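Local coordinates for protein putative fructose-bisphosphate aldolase (Coccidioides immitis, PDB 3PM6) that belongs to the class II fructose-bisphosphate aldolase family, folds as a TIM barrel and binds a zinc ion, at residues A31-N36 with L57-A62; L89-D94 with M118-H123; A149-I154 with N186-A191; K260-K265 with E276-A281. All blocks are in the same frame, centred on the assembly; numbering follows the deposited sequence.

Overall arrangement
Contacts 1, 2 and 3 are buried and pair neighbouring strands of the eight-stranded parallel barrel at their C-terminal ends, whereas the centre of contact 4 lies about 23 Å from the centre of the chain and that contact is partly exposed. Contacts 1 and 2 meet directly, because strands 54-58 and 85-92 adjoin, and contact 2 touches contact 3 through Ser122 with Glu150, Gly152 and Arg153. Every barrel contact rests on parallel backbone bonds, but the side chains differ: aromatic and apolar in contact 1, polar and zinc-linked in contact 2, proline- and alanine-rich in contact 3. Contact 4 instead packs two helices through valines and a long salt bridge. Contacts 1 and 4 both reach the second subunit.

Contact 1: residues A31-N36 with L57-A62; sequences AICVYN and LLFPWA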
loop_
_atom_site.group_PDB
_atom_site.type_symbol
_atom_site.label_atom_id
_atom_site.label_comp_id
_atom_site.label_asym_id
_atom_site.label_seq_id
_atom_site.Cartn_x
_atom_site.Cartn_y
_atom_site.Cartn_z
ATOM N N ALA A 31 -17.674 -6.308 -0.585
ATOM C CA ALA A 31 -16.519 -6.418 -1.499
ATOM C C ALA A 31 -16.108 -5.011 -1.919
ATOM O O ALA A 31 -16.699 -4.417 -2.824
ATOM C CB ALA A 31 -16.893 -7.262 -2.717
ATOM N N ILE A 32 -15.125 -4.454 -1.237
ATOM C CA ILE A 32 -14.844 -3.025 -1.315
ATOM C C ILE A 32 -13.663 -2.780 -2.199
ATOM O O ILE A 32 -12.560 -3.268 -1.909
ATOM C CB ILE A 32 -14.501 -2.467 0.125
ATOM C CG1 ILE A 32 -15.517 -2.970 1.162
ATOM C CG2 ILE A 32 -14.330 -0.947 0.116
ATOM C CD1 ILE A 32 -16.948 -2.548 0.881
ATOM N N CYS A 33 -13.892 -2.044 -3.288
ATOM C CA CYS A 33 -12.838 -1.595 -4.156
ATOM C C CYS A 33 -11.990 -0.567 -3.492
ATOM O O CYS A 33 -12.498 0.422 -2.928
ATOM C CB CYS A 33 -13.417 -0.968 -5.433
ATOM S SG CYS A 33 -14.437 -2.126 -6.307
ATOM N N VAL A 34 -10.684 -0.742 -3.614
ATOM C CA VAL A 34 -9.746 0.250 -3.079
ATOM C C VAL A 34 -8.628 0.484 -4.063
ATOM O O VAL A 34 -8.416 -0.354 -4.950
ATOM C CB VAL A 34 -9.114 -0.209 -1.748
ATOM C CG1 VAL A 34 -10.147 -0.259 -0.625
ATOM C CG2 VAL A 34 -8.396 -1.523 -1.907
ATOM N N TYR A 35 -7.906 1.604 -3.878
ATOM C CA TYR A 35 -6.836 2.062 -4.777
ATOM C C TYR A 35 -5.529 2.284 -4.042
ATOM O O TYR A 35 -4.531 2.712 -4.653
ATOM C CB TYR A 35 -7.180 3.418 -5.402
ATOM C CG TYR A 35 -8.422 3.428 -6.243
ATOM C CD1 TYR A 35 -8.383 3.110 -7.604
ATOM C CD2 TYR A 35 -9.642 3.767 -5.672
ATOM C CE1 TYR A 35 -9.564 3.152 -8.374
ATOM C CE2 TYR A 35 -10.789 3.797 -6.411
ATOM C CZ TYR A 35 -10.753 3.510 -7.754
ATOM O OH TYR A 35 -11.959 3.541 -8.412
ATOM N N ASN A 36 -5.544 2.026 -2.738
ATOM C CA ASN A 36 -4.485 2.475 -1.886
ATOM C C ASN A 36 -4.484 1.786 -0.517
ATOM O O ASN A 36 -5.456 1.112 -0.101
ATOM C CB ASN A 36 -4.538 4.011 -1.744
ATOM C CG ASN A 36 -5.920 4.516 -1.359
ATOM O OD1 ASN A 36 -6.545 4.017 -0.417
ATOM N ND2 ASN A 36 -6.410 5.495 -2.104
ATOM N N LEU A 57 -11.063 -5.493 -3.018
ATOM C CA LEU A 57 -11.037 -5.538 -4.475
ATOM C C LEU A 57 -9.990 -4.607 -5.053
ATOM O O LEU A 57 -9.920 -3.450 -4.675
ATOM C CB LEU A 57 -12.429 -5.223 -5.059
ATOM C CG LEU A 57 -13.365 -6.431 -5.130
ATOM C CD1 LEU A 57 -13.561 -7.063 -3.700
ATOM C CD2 LEU A 57 -14.711 -6.025 -5.698
ATOM N N LEU A 58 -9.163 -5.104 -5.967
ATOM C CA LEU A 58 -8.234 -4.235 -6.682
ATOM C C LEU A 58 -8.626 -4.225 -8.158
ATOM O O LEU A 58 -9.208 -5.199 -8.633
ATOM C CB LEU A 58 -6.790 -4.721 -6.497
ATOM C CG LEU A 58 -6.185 -4.568 -5.086
ATOM C CD1 LEU A 58 -4.877 -5.325 -5.088
ATOM C CD2 LEU A 58 -5.926 -3.062 -4.727
ATOM N N PHE A 59 -8.333 -3.124 -8.878
ATOM C CA PHE A 59 -8.550 -3.074 -10.328
ATOM C C PHE A 59 -7.256 -3.462 -11.037
ATOM O O PHE A 59 -6.190 -3.517 -10.388
ATOM C CB PHE A 59 -9.015 -1.682 -10.786
ATOM C CG PHE A 59 -10.344 -1.286 -10.241
ATOM C CD1 PHE A 59 -11.481 -2.081 -10.454
ATOM C CD2 PHE A 59 -10.481 -0.137 -9.494
ATOM C CE1 PHE A 59 -12.713 -1.722 -9.919
ATOM C CE2 PHE A 59 -11.741 0.223 -8.977
ATOM C CZ PHE A 59 -12.839 -0.571 -9.201
ATOM N N PRO A 60 -7.321 -3.759 -12.365
ATOM C CA PRO A 60 -6.058 -4.013 -13.069
ATOM C C PRO A 60 -5.060 -2.870 -12.931
ATOM O O PRO A 60 -3.839 -3.082 -12.990
ATOM C CB PRO A 60 -6.506 -4.171 -14.552
ATOM C CG PRO A 60 -7.877 -4.797 -14.457
ATOM C CD PRO A 60 -8.463 -4.379 -13.067
ATOM N N TRP A 61 -5.585 -1.663 -12.777
ATOM C CA TRP A 61 -4.762 -0.486 -12.518
ATOM C C TRP A 61 -3.766 -0.661 -11.367
ATOM O O TRP A 61 -2.698 -0.050 -11.395
ATOM C CB TRP A 61 -5.632 0.746 -12.218
ATOM C CG TRP A 61 -4.805 1.906 -11.750
ATOM C CD1 TRP A 61 -4.155 2.819 -12.535
ATOM C CD2 TRP A 61 -4.499 2.255 -10.387
ATOM N NE1 TRP A 61 -3.471 3.725 -11.745
ATOM C CE2 TRP A 61 -3.660 3.404 -10.427
ATOM C CE3 TRP A 61 -4.866 1.723 -9.137
ATOM C CZ2 TRP A 61 -3.181 4.035 -9.259
ATOM C CZ3 TRP A 61 -4.384 2.334 -7.983
ATOM C CH2 TRP A 61 -3.551 3.487 -8.052
ATOM N N ALA A 62 -4.125 -1.443 -10.349
ATOM C CA ALA A 62 -3.244 -1.626 -9.221
ATOM C C ALA A 62 -1.963 -2.360 -9.632
ATOM O O ALA A 62 -0.877 -2.083 -9.120
ATOM C CB ALA A 62 -3.960 -2.361 -8.087
HETATM O O HOH W 1 -7.319 -0.718 -7.647
#
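Cys33 and Phe59 approach each other with similar first torsions: SG stands anti to its carbonyl carbon (chi1 -59°), and CG of Phe59 does likewise (chi1 -64°). The sulfur comes obliquely to the phenyl ring, with SG 3.7 Å from Phe59 CZ, a sulfur-aromatic contact. Tyr35 also meets this ring, its plane turned 51° from it, neither stacked nor edge-to-face; Tyr35 OH lies 3.4 Å from Phe59 CE2, near the phenyl plane. That hydroxyl has its hydrogen-bond partners elsewhere, in Asp159 O and Asn251 ND2. Trp61 crosses Tyr35 at about a right angle and turns its indole edge to the backbone, CZ3 being 3.4 Å from Tyr35 O, while its NE1 binds Glu276 of the second subunit.

Behind these rings strands 29-33 and 54-58 run parallel. Leu57 is bonded through both its N and its O: the N donates to Ile32 O over 2.9 Å, and the O accepts from Val34 N at 3.0 Å. Leu57 CD1 presses tightly on Ala31 CB at 3.5 Å. Where the strands part, a water takes over, donating to Val34 O at 2.9 Å and accepting from Phe59 N at 2.9 Å. The first beta-alpha-beta unit of the barrel is thus closed by backbone bonds, and beyond them the water satisfies two buried backbone polar atoms amid largely apolar and aromatic side chains.

Contact 2: residues L89-D94 with M118-H123; sequences LDHAQD and MVDMSH. With ZN (zinc ion), chain S.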
loop_
_atom_site.group_PDB
_atom_site.type_symbol
_atom_site.label_atom_id
_atom_site.label_comp_id
_atom_site.label_asym_id
_atom_site.label_seq_id
_atom_site.Cartn_x
_atom_site.Cartn_y
_atom_site.Cartn_z
ATOM N N LEU A 89 -9.524 -9.625 -7.786
ATOM C CA LEU A 89 -9.334 -8.701 -8.917
ATOM C C LEU A 89 -10.654 -8.393 -9.595
ATOM O O LEU A 89 -11.257 -9.255 -10.249
ATOM C CB LEU A 89 -8.328 -9.249 -9.937
ATOM C CG LEU A 89 -7.875 -8.367 -11.118
ATOM C CD1 LEU A 89 -7.149 -7.047 -10.722
ATOM C CD2 LEU A 89 -7.007 -9.208 -12.078
ATOM N N ASP A 90 -11.115 -7.150 -9.468
ATOM C CA ASP A 90 -12.426 -6.780 -10.054
ATOM C C ASP A 90 -12.236 -6.300 -11.495
ATOM O O ASP A 90 -11.176 -5.743 -11.828
ATOM C CB ASP A 90 -13.042 -5.687 -9.161
ATOM C CG ASP A 90 -14.486 -5.359 -9.488
ATOM O OD1 ASP A 90 -15.224 -6.184 -10.097
ATOM O OD2 ASP A 90 -14.884 -4.226 -9.124
ATOM N N HIS A 91 -13.246 -6.505 -12.353
ATOM C CA HIS A 91 -13.243 -5.940 -13.724
ATOM C C HIS A 91 -11.947 -6.117 -14.499
ATOM O O HIS A 91 -11.423 -5.189 -15.092
ATOM C CB HIS A 91 -13.710 -4.480 -13.689
ATOM C CG HIS A 91 -15.127 -4.387 -13.240
ATOM N ND1 HIS A 91 -16.135 -5.041 -13.912
ATOM C CD2 HIS A 91 -15.689 -3.876 -12.121
ATOM C CE1 HIS A 91 -17.267 -4.881 -13.260
ATOM N NE2 HIS A 91 -17.022 -4.185 -12.169
ATOM N N ALA A 92 -11.416 -7.316 -14.478
ATOM C CA ALA A 92 -10.316 -7.607 -15.331
ATOM C C ALA A 92 -10.907 -7.860 -16.718
ATOM O O ALA A 92 -11.576 -8.873 -16.921
ATOM C CB ALA A 92 -9.577 -8.829 -14.793
ATOM N N GLN A 93 -10.678 -6.942 -17.653
ATOM C CA GLN A 93 -11.374 -6.987 -18.934
ATOM C C GLN A 93 -10.465 -7.298 -20.110
ATOM O O GLN A 93 -10.854 -7.101 -21.269
ATOM C CB GLN A 93 -12.168 -5.688 -19.184
ATOM C CG GLN A 93 -13.198 -5.381 -18.065
ATOM C CD GLN A 93 -13.990 -4.097 -18.338
ATOM O OE1 GLN A 93 -13.554 -3.232 -19.106
ATOM N NE2 GLN A 93 -15.161 -3.975 -17.706
ATOM N N ASP A 94 -9.282 -7.826 -19.793
ATOM C CA ASP A 94 -8.226 -8.117 -20.766
ATOM C C ASP A 94 -7.607 -9.473 -20.410
ATOM O O ASP A 94 -7.059 -9.622 -19.331
ATOM C CB ASP A 94 -7.153 -7.025 -20.672
ATOM C CG ASP A 94 -6.046 -7.149 -21.762
ATOM O OD1 ASP A 94 -5.666 -8.276 -22.201
ATOM O OD2 ASP A 94 -5.535 -6.073 -22.175
ATOM N N MET A 118 -12.282 -11.498 -11.256
ATOM C CA MET A 118 -13.426 -11.350 -12.090
ATOM C C MET A 118 -13.014 -11.395 -13.549
ATOM O O MET A 118 -12.395 -10.468 -14.035
ATOM C CB MET A 118 -14.222 -10.059 -11.780
ATOM C CG MET A 118 -15.432 -9.917 -12.678
ATOM S SD MET A 118 -16.203 -8.281 -12.580
ATOM C CE MET A 118 -17.736 -8.686 -13.478
ATOM N N VAL A 119 -13.383 -12.464 -14.248
ATOM C CA VAL A 119 -13.115 -12.574 -15.698
ATOM C C VAL A 119 -14.257 -11.860 -16.396
ATOM O O VAL A 119 -15.295 -12.463 -16.669
ATOM C CB VAL A 119 -13.019 -14.067 -16.166
ATOM C CG1 VAL A 119 -12.653 -14.133 -17.616
ATOM C CG2 VAL A 119 -12.006 -14.836 -15.291
ATOM N N ASP A 120 -14.075 -10.568 -16.629
ATOM C CA ASP A 120 -15.117 -9.684 -17.102
ATOM C C ASP A 120 -14.940 -9.494 -18.604
ATOM O O ASP A 120 -14.263 -8.562 -19.047
ATOM C CB ASP A 120 -15.022 -8.309 -16.389
ATOM C CG ASP A 120 -16.129 -7.363 -16.824
ATOM O OD1 ASP A 120 -16.940 -7.805 -17.662
ATOM O OD2 ASP A 120 -16.229 -6.214 -16.314
ATOM N N MET A 121 -15.541 -10.380 -19.393
ATOM C CA MET A 121 -15.461 -10.267 -20.858
ATOM C C MET A 121 -16.735 -9.668 -21.465
ATOM O O MET A 121 -17.069 -9.910 -22.635
ATOM C CB MET A 121 -15.169 -11.663 -21.433
ATOM C CG MET A 121 -13.826 -12.264 -20.888
ATOM S SD MET A 121 -12.383 -11.354 -21.498
ATOM C CE MET A 121 -11.523 -10.908 -19.995
ATOM N N SER A 122 -17.446 -8.872 -20.654
ATOM C CA SER A 122 -18.794 -8.413 -20.994
ATOM C C SER A 122 -18.796 -7.389 -22.118
ATOM O O SER A 122 -19.838 -7.126 -22.723
ATOM C CB SER A 122 -19.470 -7.798 -19.744
ATOM O OG SER A 122 -18.817 -6.580 -19.396
ATOM N N HIS A 123 -17.634 -6.798 -22.389
ATOM C CA HIS A 123 -17.500 -5.868 -23.496
ATOM C C HIS A 123 -17.509 -6.518 -24.881
ATOM O O HIS A 123 -17.745 -5.835 -25.883
ATOM C CB HIS A 123 -16.257 -5.000 -23.324
ATOM C CG HIS A 123 -16.398 -3.960 -22.251
ATOM N ND1 HIS A 123 -15.882 -2.691 -22.378
ATOM C CD2 HIS A 123 -17.009 -3.998 -21.047
ATOM C CE1 HIS A 123 -16.137 -2.001 -21.276
ATOM N NE2 HIS A 123 -16.826 -2.768 -20.456
HETATM ZN ZN ZN S . -18.600 -3.551 -10.927
HETATM O O HOH W 2 -17.049 -1.859 -18.049
#
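Leu89 and Met118 continue the parallel pairing of strands 85-92 and 116-119, Met118 N donating to Leu89 O over 2.7 Å, which resumes where Asp120 N reaches Ala92 O at 3.0 Å; between them His91 has left-handed backbone torsions, and the bond from Ala92 N to Met118 O is weak. The side chains converge on Asp120, whose CG stands anti to its backbone N (chi1 -178°). Its OD2 takes two bonds from opposite faces of the carboxylate plane. His91 ND1 donates within its own ring plane over 2.7 Å, arriving on the anti side and 29° out of the carboxylate plane. Gln93 NE2, ending an extended chain, donates over 2.8 Å from well above that plane, 60° out of it. The second oxygen, OD1, is held by Ser122: OG meets the syn lone pair at 2.8 Å, and the backbone N closes an Asx turn.

Met118, extended alongside His91, lays SD over one imidazole face, 3.8 Å from the ring centroid, and Asp90 OD1 lies over the same face, likewise offset toward the rim. A water bridges Gln93 NE2, 2.9 Å away, to His123 NE2. His91 NE2 coordinates the zinc ion at 2.1 Å, joined by His196 and His227. This is a three-histidine zinc site at the C-terminal mouth of a TIM barrel, with Asp120 a second-shell carboxylate that probably helps to orient a metal ligand.

Contact 3: residues A149-I154 with N186-A191; sequences AEPGRI and NWLAPA
At the C-terminal end of two adjacent parallel strands of the barrel, 146-149 and 187-188, Ala149 pairs with Leu188 and the chain then runs on into loops that stay together. Ala149 bonds to both flanks of Leu188: its N donates to Trp187 O over 3.1 Å, and its O accepts from Ala189 N at 2.9 Å. Past this bridge Pro151, the centre of an inverse gamma turn, leans on the neighbouring segment. Its CG meets Leu188 CD2 at 3.6 Å, and its CD sits 3.2 Å from Ala189 O. Glu150 passes the same carbonyl with its aliphatic part, CG lying 3.5 Å from Ala189 O.

Glu150 extends with CG anti to its backbone N (chi1 -175°), and further along the chain OE2 accepts from Ile154 N over 2.8 Å, on the anti side and 31° out of the carboxylate plane. Ile154, whose CG1 stands anti to its carbonyl carbon (chi1 -59°), in turn rests CG1 on Ala191 CB at 3.9 Å. Thr172 OG1 joins the loops from outside, bonded to both Pro151 O and Ala191 N, and Arg153 is held by Ser122 O and other loop carbonyls. Beyond the two bridge bonds, therefore, the segments meet mainly through carbon contacts, including those of Pro151 CD and Glu150 CG with Ala189 O, while the Glu150 carboxylate holds its own loop folded, through the amide of Ile154.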
loop_
_atom_site.group_PDB
_atom_site.type_symbol
_atom_site.label_atom_id
_atom_site.label_comp_id
_atom_site.label_asym_id
_atom_site.label_seq_id
_atom_site.Cartn_x
_atom_site.Cartn_y
_atom_site.Cartn_z
ATOM N N ALA A 149 -17.828 -14.122 -13.427
ATOM C CA ALA A 149 -18.047 -13.695 -14.785
ATOM C C ALA A 149 -19.347 -12.927 -14.885
ATOM O O ALA A 149 -20.169 -12.954 -13.962
ATOM C CB ALA A 149 -18.053 -14.896 -15.721
ATOM N N GLU A 150 -19.488 -12.195 -15.984
ATOM C CA GLU A 150 -20.669 -11.349 -16.215
ATOM C C GLU A 150 -21.494 -11.815 -17.415
ATOM O O GLU A 150 -21.163 -11.519 -18.581
ATOM C CB GLU A 150 -20.243 -9.903 -16.434
ATOM C CG GLU A 150 -21.398 -8.920 -16.570
ATOM C CD GLU A 150 -20.901 -7.465 -16.533
ATOM O OE1 GLU A 150 -20.087 -7.124 -15.661
ATOM O OE2 GLU A 150 -21.347 -6.663 -17.355
ATOM N N PRO A 151 -22.609 -12.503 -17.148
ATOM C CA PRO A 151 -23.431 -13.028 -18.253
ATOM C C PRO A 151 -24.343 -11.937 -18.769
ATOM O O PRO A 151 -25.571 -12.077 -18.732
ATOM C CB PRO A 151 -24.254 -14.123 -17.577
ATOM C CG PRO A 151 -24.340 -13.717 -16.154
ATOM C CD PRO A 151 -23.202 -12.785 -15.836
ATOM N N GLY A 152 -23.751 -10.856 -19.258
ATOM C CA GLY A 152 -24.552 -9.743 -19.792
ATOM C C GLY A 152 -23.617 -8.580 -19.949
ATOM O O GLY A 152 -22.411 -8.800 -20.021
ATOM N N ARG A 153 -24.153 -7.366 -20.021
ATOM C CA ARG A 153 -23.331 -6.153 -20.070
ATOM C C ARG A 153 -23.952 -5.020 -19.249
ATOM O O ARG A 153 -24.928 -4.393 -19.674
ATOM C CB ARG A 153 -23.114 -5.673 -21.506
ATOM C CG ARG A 153 -21.989 -4.623 -21.609
ATOM C CD ARG A 153 -21.851 -4.154 -23.057
ATOM N NE ARG A 153 -21.455 -5.300 -23.877
ATOM C CZ ARG A 153 -21.936 -5.574 -25.087
ATOM N NH1 ARG A 153 -22.859 -4.784 -25.655
ATOM N NH2 ARG A 153 -21.478 -6.644 -25.735
ATOM N N ILE A 154 -23.368 -4.800 -18.071
ATOM C CA ILE A 154 -23.613 -3.632 -17.259
ATOM C C ILE A 154 -22.995 -2.423 -17.954
ATOM O O ILE A 154 -21.841 -2.464 -18.436
ATOM C CB ILE A 154 -23.071 -3.843 -15.790
ATOM C CG1 ILE A 154 -23.764 -5.053 -15.147
ATOM C CG2 ILE A 154 -23.345 -2.605 -14.934
ATOM C CD1 ILE A 154 -23.072 -5.599 -13.886
ATOM N N ASN A 186 -17.325 -19.595 -10.649
ATOM C CA ASN A 186 -17.913 -19.823 -9.333
ATOM C C ASN A 186 -19.031 -18.843 -9.037
ATOM O O ASN A 186 -20.034 -19.224 -8.436
ATOM C CB ASN A 186 -16.854 -19.717 -8.257
ATOM C CG ASN A 186 -15.703 -20.687 -8.489
ATOM O OD1 ASN A 186 -14.597 -20.285 -8.912
ATOM N ND2 ASN A 186 -15.963 -21.980 -8.247
ATOM N N TRP A 187 -18.854 -17.585 -9.457
ATOM C CA TRP A 187 -19.824 -16.509 -9.193
ATOM C C TRP A 187 -20.250 -15.800 -10.477
ATOM O O TRP A 187 -19.499 -15.763 -11.429
ATOM C CB TRP A 187 -19.221 -15.484 -8.231
ATOM C CG TRP A 187 -18.503 -16.096 -7.051
ATOM C CD1 TRP A 187 -18.855 -17.223 -6.364
ATOM C CD2 TRP A 187 -17.345 -15.572 -6.384
ATOM N NE1 TRP A 187 -17.955 -17.462 -5.337
ATOM C CE2 TRP A 187 -17.018 -16.464 -5.338
ATOM C CE3 TRP A 187 -16.542 -14.450 -6.586
ATOM C CZ2 TRP A 187 -15.951 -16.248 -4.487
ATOM C CZ3 TRP A 187 -15.464 -14.242 -5.742
ATOM C CH2 TRP A 187 -15.180 -15.138 -4.707
ATOM N N LEU A 188 -21.465 -15.255 -10.488
ATOM C CA LEU A 188 -22.037 -14.556 -11.631
ATOM C C LEU A 188 -22.444 -13.150 -11.213
ATOM O O LEU A 188 -23.000 -12.975 -10.144
ATOM C CB LEU A 188 -23.293 -15.287 -12.147
ATOM C CG LEU A 188 -23.160 -16.475 -13.117
ATOM C CD1 LEU A 188 -24.516 -16.945 -13.593
ATOM C CD2 LEU A 188 -22.308 -16.095 -14.333
ATOM N N ALA A 189 -22.150 -12.162 -12.065
ATOM C CA ALA A 189 -22.510 -10.761 -11.862
ATOM C C ALA A 189 -23.617 -10.450 -12.842
ATOM O O ALA A 189 -23.348 -10.184 -14.016
ATOM C CB ALA A 189 -21.303 -9.863 -12.143
ATOM N N PRO A 190 -24.880 -10.526 -12.383
ATOM C CA PRO A 190 -25.916 -10.330 -13.392
ATOM C C PRO A 190 -26.163 -8.860 -13.715
ATOM O O PRO A 190 -25.992 -7.996 -12.861
ATOM C CB PRO A 190 -27.168 -10.989 -12.769
ATOM C CG PRO A 190 -26.911 -10.993 -11.206
ATOM C CD PRO A 190 -25.383 -11.080 -11.097
ATOM N N ALA A 191 -26.554 -8.600 -14.958
ATOM C CA ALA A 191 -27.080 -7.303 -15.401
ATOM C C ALA A 191 -28.614 -7.333 -15.282
ATOM O O ALA A 191 -29.283 -8.083 -15.981
ATOM C CB ALA A 191 -26.653 -7.020 -16.845
#

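Contact 4: residues K260-K265 with E276-A281; sequences KVMREK and EEVTNA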
loop_
_atom_site.group_PDB
_atom_site.type_symbol
_atom_site.label_atom_id
_atom_site.label_comp_id
_atom_site.label_asym_id
_atom_site.label_seq_id
_atom_site.Cartn_x
_atom_site.Cartn_y
_atom_site.Cartn_z
ATOM N N LYS A 260 -13.179 13.542 -0.434
ATOM C CA LYS A 260 -13.707 14.665 0.364
ATOM C C LYS A 260 -12.708 15.134 1.411
ATOM O O LYS A 260 -12.512 16.323 1.554
ATOM C CB LYS A 260 -15.066 14.355 1.019
ATOM N N VAL A 261 -12.059 14.204 2.114
ATOM C CA VAL A 261 -11.099 14.585 3.135
ATOM C C VAL A 261 -9.877 15.283 2.501
ATOM O O VAL A 261 -9.432 16.323 2.986
ATOM C CB VAL A 261 -10.669 13.398 4.036
ATOM C CG1 VAL A 261 -9.549 13.820 4.975
ATOM C CG2 VAL A 261 -11.832 12.905 4.847
ATOM N N MET A 262 -9.356 14.718 1.412
ATOM C CA MET A 262 -8.221 15.332 0.701
ATOM C C MET A 262 -8.602 16.707 0.146
ATOM O O MET A 262 -7.832 17.660 0.265
ATOM C CB MET A 262 -7.719 14.432 -0.443
ATOM C CG MET A 262 -6.969 13.179 -0.004
ATOM S SD MET A 262 -5.415 13.573 0.816
ATOM C CE MET A 262 -4.802 11.963 1.291
ATOM N N ARG A 263 -9.786 16.807 -0.450
ATOM C CA ARG A 263 -10.240 18.061 -1.073
ATOM C C ARG A 263 -10.249 19.181 -0.033
ATOM O O ARG A 263 -9.736 20.274 -0.280
ATOM C CB ARG A 263 -11.625 17.877 -1.733
ATOM C CG ARG A 263 -12.459 19.159 -1.927
ATOM C CD ARG A 263 -13.733 18.979 -2.818
ATOM N NE ARG A 263 -14.777 18.155 -2.187
ATOM C CZ ARG A 263 -15.327 17.077 -2.755
ATOM N NH1 ARG A 263 -14.945 16.703 -3.983
ATOM N NH2 ARG A 263 -16.263 16.385 -2.102
ATOM N N GLU A 264 -10.790 18.878 1.144
ATOM C CA GLU A 264 -10.965 19.870 2.204
ATOM C C GLU A 264 -9.707 20.140 3.064
ATOM O O GLU A 264 -9.513 21.250 3.542
ATOM C CB GLU A 264 -12.133 19.460 3.100
ATOM N N LYS A 265 -8.868 19.129 3.258
ATOM C CA LYS A 265 -7.843 19.187 4.294
ATOM C C LYS A 265 -6.370 19.115 3.838
ATOM O O LYS A 265 -5.471 19.331 4.656
ATOM C CB LYS A 265 -8.113 18.142 5.403
ATOM C CG LYS A 265 -9.495 18.234 5.993
ATOM C CD LYS A 265 -9.466 18.225 7.498
ATOM C CE LYS A 265 -10.812 18.636 8.132
ATOM N NZ LYS A 265 -11.763 17.467 8.305
ATOM N N GLU A 276 -4.540 9.437 8.363
ATOM C CA GLU A 276 -5.424 8.977 9.421
ATOM C C GLU A 276 -6.870 9.314 9.129
ATOM O O GLU A 276 -7.754 8.455 9.277
ATOM C CB GLU A 276 -4.990 9.542 10.784
ATOM C CG GLU A 276 -3.683 8.896 11.335
ATOM C CD GLU A 276 -3.080 9.637 12.558
ATOM O OE1 GLU A 276 -3.752 10.516 13.169
ATOM O OE2 GLU A 276 -1.926 9.330 12.902
ATOM N N GLU A 277 -7.106 10.552 8.697
ATOM C CA GLU A 277 -8.474 11.030 8.469
ATOM C C GLU A 277 -9.177 10.346 7.274
ATOM O O GLU A 277 -10.341 9.930 7.403
ATOM C CB GLU A 277 -8.530 12.576 8.410
ATOM C CG GLU A 277 -8.227 13.225 9.784
ATOM C CD GLU A 277 -8.642 14.700 9.884
ATOM O OE1 GLU A 277 -9.457 15.149 9.055
ATOM O OE2 GLU A 277 -8.153 15.413 10.786
ATOM N N VAL A 278 -8.462 10.160 6.152
ATOM C CA VAL A 278 -9.044 9.436 5.027
ATOM C C VAL A 278 -9.368 7.988 5.384
ATOM O O VAL A 278 -10.385 7.454 4.952
ATOM C CB VAL A 278 -8.210 9.518 3.710
ATOM C CG1 VAL A 278 -8.180 10.965 3.194
ATOM C CG2 VAL A 278 -6.790 8.966 3.879
ATOM N N THR A 279 -8.529 7.363 6.205
ATOM C CA THR A 279 -8.753 5.981 6.578
ATOM C C THR A 279 -9.974 5.858 7.506
ATOM O O THR A 279 -10.818 4.976 7.301
ATOM C CB THR A 279 -7.506 5.401 7.249
ATOM O OG1 THR A 279 -6.375 5.678 6.419
ATOM C CG2 THR A 279 -7.646 3.912 7.440
ATOM N N ASN A 280 -10.062 6.748 8.498
ATOM C CA ASN A 280 -11.215 6.795 9.381
ATOM C C ASN A 280 -12.512 7.006 8.634
ATOM O O ASN A 280 -13.463 6.301 8.876
ATOM C CB ASN A 280 -11.070 7.891 10.447
ATOM C CG ASN A 280 -9.888 7.656 11.361
ATOM O OD1 ASN A 280 -9.387 6.536 11.449
ATOM N ND2 ASN A 280 -9.405 8.721 12.014
ATOM N N ALA A 281 -12.540 7.998 7.751
ATOM C CA ALA A 281 -13.712 8.297 6.953
ATOM C C ALA A 281 -14.125 7.117 6.036
ATOM O O ALA A 281 -15.331 6.775 5.931
ATOM C CB ALA A 281 -13.478 9.555 6.156
HETATM O O HOH W 3 -12.034 14.846 8.390
#
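Val261 and Val278 cross obliquely at the centre of this helix pair, where their CA atoms make the nearest backbone approach. Val278 CG1, anti to its carbonyl carbon (chi1 -65°), is directed at the other helix and lies 3.6 Å from Val261 CB. Val261 CG1 packs against Val278 CG1 and also reaches Glu277 CB at 3.8 Å, while CG2 rests 4.0 Å from Ala281 CB. Met262 meets Val278 at about a right angle, and its CE touches Val278 CG1 at 4.0 Å.

Beside the valines, Lys265 and Glu277 also cross at about a right angle. Lys265 NZ and Glu277 OE1 form a long salt bridge of 3.4 Å whose hydrogen bond is weak. A water bridges the same two atoms, accepting from Lys265 NZ at 2.6 Å and donating to Glu277 OE1 at 2.7 Å.

Around the pair, Met262 also packs on Tyr258 of the second subunit, and Glu276 bonds there to Trp61. With axes 9.4 Å apart and helix directions 145° from each other, segments 260-265 and 276-281 form part of a roughly antiparallel helical hairpin, helices 252-265 and 271-292, that follows the last barrel strand and takes part in the dimer contact.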